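Local coordinates for protein 5-formaminoimidazole-4-carboxamide-1-(Beta)-D-ribofuranosyl 5'-monophosphate synthetase (Thermococcus kodakarensis, PDB 2PBZ) that probably works as an ATP-dependent, carbon–nitrogen bond-forming ligase of purine biosynthesis, with magnesium or manganese as cofactor, on the route to IMP, at residues I8-S13 against V65-F70. Sequence-based numbering, arbitrary orientation.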
ATOM      1  N   ILE A   8     -24.879  -8.608  -4.065  1.00 36.04           N
ATOM      2  CA  ILE A   8     -24.343  -9.394  -5.166  1.00 35.69           C
ATOM      3  C   ILE A   8     -22.862  -9.719  -4.960  1.00 36.20           C
ATOM      4  O   ILE A   8     -22.110  -8.918  -4.422  1.00 36.70           O
ATOM      5  CB  ILE A   8     -24.531  -8.654  -6.506  1.00 34.93           C
ATOM      6  CG1 ILE A   8     -26.011  -8.637  -6.879  1.00 33.06           C
ATOM      7  CG2 ILE A   8     -23.709  -9.308  -7.604  1.00 35.54           C
ATOM      8  CD1 ILE A   8     -26.313  -7.847  -8.133  1.00 31.99           C
ATOM      9  N   ALA A   9     -22.453 -10.905  -5.394  1.00 36.84           N
ATOM     10  CA  ALA A   9     -21.072 -11.343  -5.256  1.00 38.57           C
ATOM     11  C   ALA A   9     -20.151 -10.818  -6.348  1.00 40.23           C
ATOM     12  O   ALA A   9     -20.036 -11.408  -7.421  1.00 40.26           O
ATOM     13  CB  ALA A   9     -21.013 -12.842  -5.230  1.00 38.11           C
ATOM     14  N   SER A  10     -19.490  -9.702  -6.057  1.00 42.86           N
ATOM     15  CA  SER A  10     -18.563  -9.062  -6.980  1.00 44.12           C
ATOM     16  C   SER A  10     -18.310  -7.661  -6.467  1.00 44.62           C
ATOM     17  O   SER A  10     -18.869  -7.256  -5.446  1.00 44.33           O
ATOM     18  CB  SER A  10     -19.154  -8.974  -8.378  1.00 45.55           C
ATOM     19  OG  SER A  10     -20.300  -8.147  -8.371  1.00 49.99           O
ATOM     20  N   HIS A  11     -17.465  -6.930  -7.190  1.00 44.70           N
ATOM     21  CA  HIS A  11     -17.102  -5.560  -6.840  1.00 43.77           C
ATOM     22  C   HIS A  11     -16.472  -5.401  -5.445  1.00 42.51           C
ATOM     23  O   HIS A  11     -15.257  -5.279  -5.314  1.00 44.26           O
ATOM     24  CB  HIS A  11     -18.323  -4.642  -6.950  1.00 43.88           C
ATOM     25  CG  HIS A  11     -17.998  -3.190  -6.779  1.00 43.97           C
ATOM     26  ND1 HIS A  11     -17.452  -2.422  -7.785  1.00 43.19           N
ATOM     27  CD2 HIS A  11     -18.089  -2.376  -5.699  1.00 43.32           C
ATOM     28  CE1 HIS A  11     -17.225  -1.202  -7.333  1.00 42.80           C
ATOM     29  NE2 HIS A  11     -17.603  -1.148  -6.070  1.00 42.47           N
ATOM     30  N   SER A  12     -17.302  -5.391  -4.412  1.00 40.95           N
ATOM     31  CA  SER A  12     -16.809  -5.221  -3.055  1.00 39.45           C
ATOM     32  C   SER A  12     -17.663  -5.947  -2.027  1.00 38.00           C
ATOM     33  O   SER A  12     -17.808  -5.475  -0.907  1.00 38.29           O
ATOM     34  CB  SER A  12     -16.778  -3.734  -2.722  1.00 40.35           C
ATOM     35  OG  SER A  12     -18.065  -3.178  -2.870  1.00 38.85           O
ATOM     36  N   SER A  13     -18.223  -7.090  -2.413  1.00 35.57           N
ATOM     37  CA  SER A  13     -19.063  -7.867  -1.523  1.00 33.96           C
ATOM     38  C   SER A  13     -18.284  -8.512  -0.397  1.00 34.72           C
ATOM     39  O   SER A  13     -18.855  -8.817   0.650  1.00 35.32           O
ATOM     40  CB  SER A  13     -19.816  -8.945  -2.302  1.00 34.76           C
ATOM     41  OG  SER A  13     -18.945  -9.899  -2.887  1.00 33.56           O
ATOM     42  N   VAL A  65     -27.828  -3.232   0.280  1.00 47.78           N
ATOM     43  CA  VAL A  65     -26.467  -2.684   0.117  1.00 45.41           C
ATOM     44  C   VAL A  65     -25.874  -2.813  -1.305  1.00 42.36           C
ATOM     45  O   VAL A  65     -25.223  -3.805  -1.625  1.00 41.72           O
ATOM     46  CB  VAL A  65     -25.469  -3.361   1.066  1.00 44.60           C
ATOM     47  CG1 VAL A  65     -24.121  -2.677   0.947  1.00 45.34           C
ATOM     48  CG2 VAL A  65     -25.973  -3.312   2.492  1.00 44.05           C
ATOM     49  N   PRO A  66     -26.047  -1.778  -2.149  1.00 39.87           N
ATOM     50  CA  PRO A  66     -25.540  -1.781  -3.525  1.00 38.55           C
ATOM     51  C   PRO A  66     -24.044  -1.465  -3.697  1.00 37.03           C
ATOM     52  O   PRO A  66     -23.389  -0.984  -2.777  1.00 36.04           O
ATOM     53  CB  PRO A  66     -26.429  -0.747  -4.195  1.00 36.92           C
ATOM     54  CG  PRO A  66     -26.542   0.286  -3.117  1.00 36.29           C
ATOM     55  CD  PRO A  66     -26.731  -0.508  -1.845  1.00 36.93           C
ATOM     56  N   HIS A  67     -23.522  -1.755  -4.886  1.00 36.51           N
ATOM     57  CA  HIS A  67     -22.127  -1.497  -5.230  1.00 36.01           C
ATOM     58  C   HIS A  67     -22.006  -1.278  -6.737  1.00 36.96           C
ATOM     59  O   HIS A  67     -23.012  -1.192  -7.427  1.00 37.91           O
ATOM     60  CB  HIS A  67     -21.223  -2.647  -4.749  1.00 36.49           C
ATOM     61  CG  HIS A  67     -21.566  -3.990  -5.319  1.00 36.40           C
ATOM     62  ND1 HIS A  67     -21.785  -5.095  -4.529  1.00 34.93           N
ATOM     63  CD2 HIS A  67     -21.698  -4.412  -6.598  1.00 36.09           C
ATOM     64  CE1 HIS A  67     -22.042  -6.138  -5.293  1.00 35.81           C
ATOM     65  NE2 HIS A  67     -21.993  -5.750  -6.553  1.00 35.97           N
ATOM     66  N   GLY A  68     -20.783  -1.195  -7.254  1.00 37.46           N
ATOM     67  CA  GLY A  68     -20.595  -0.925  -8.672  1.00 37.67           C
ATOM     68  C   GLY A  68     -21.029  -1.934  -9.719  1.00 39.24           C
ATOM     69  O   GLY A  68     -20.727  -1.757 -10.887  1.00 41.88           O
ATOM     70  N   SER A  69     -21.736  -2.984  -9.331  1.00 40.92           N
ATOM     71  CA  SER A  69     -22.160  -3.991 -10.306  1.00 42.05           C
ATOM     72  C   SER A  69     -23.660  -4.001 -10.492  1.00 42.89           C
ATOM     73  O   SER A  69     -24.160  -4.481 -11.509  1.00 44.00           O
ATOM     74  CB  SER A  69     -21.708  -5.398  -9.871  1.00 41.93           C
ATOM     75  OG  SER A  69     -20.296  -5.542  -9.898  1.00 44.48           O
ATOM     76  N   PHE A  70     -24.373  -3.459  -9.510  1.00 43.26           N
ATOM     77  CA  PHE A  70     -25.830  -3.439  -9.540  1.00 44.60           C
ATOM     78  C   PHE A  70     -26.526  -2.945 -10.799  1.00 46.44           C
ATOM     79  O   PHE A  70     -27.531  -3.506 -11.205  1.00 46.97           O
ATOM     80  CB  PHE A  70     -26.359  -2.686  -8.328  1.00 41.85           C
ATOM     81  CG  PHE A  70     -26.378  -3.510  -7.090  1.00 40.27           C
ATOM     82  CD1 PHE A  70     -25.204  -4.079  -6.600  1.00 40.18           C
ATOM     83  CD2 PHE A  70     -27.576  -3.793  -6.450  1.00 40.53           C
ATOM     84  CE1 PHE A  70     -25.227  -4.925  -5.492  1.00 38.87           C
ATOM     85  CE2 PHE A  70     -27.616  -4.638  -5.339  1.00 38.50           C
ATOM     86  CZ  PHE A  70     -26.443  -5.206  -4.859  1.00 38.49           C
TER
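His11 and His67 lie alongside each other with their rings near parallel, planes at 19°, but slid apart and barely overlapping. The His11 methylene carries part of the contact, CB 3.8 Å from the His67 ring centroid over one face, while His11 CD2 comes within 3.3 Å of His67 CB. The His11 ring lies over the backbone of Gly68, with N above the ring centre and CA 3.7 Å from the centroid; glycine suits this place because a CB would clash with His11 CE1. His67 CG stands between its own backbone N and carbonyl carbon (chi1 59°), which turns the imidazole in among the residues of 8-13. There Ser10 O lies above the same face as His11 CB, while Ile8 O approaches at the edge, 2.9 Å from His67 CE1. The opposite face is covered by Phe70 CE1. Phe70 in turn receives Ile8 CD1 over its ring face, 4.1 Å from the centroid, an apolar pairing fit for a buried site. One hydrogen bond joins the two segments, Ser10 OG to Ser69 OG at 3.0 Å, two short hydroxyls meeting tip to tip. Further out, His11 NE2 is hydrogen-bonded to Ile269 O and His11 O to Asn274 ND2, fixing the loop from elsewhere in the chain. An alanine in place of His11 would probably leave Ile269 O without its partner and open a gap over Gly68. A type I turn from His67 to Phe70, weakly closed by Phe70 N to His67 O, brings Gly68 and Ser69 up to His11 and Ser10. Residues 8-13 form the loop between strand 5-8 of a parallel sheet and helix 13-22, consistent with the beta-loop-alpha connection of a Rossmann-like domain, here packed against a second loop with Gly68 about 8 Å from a bound ATP.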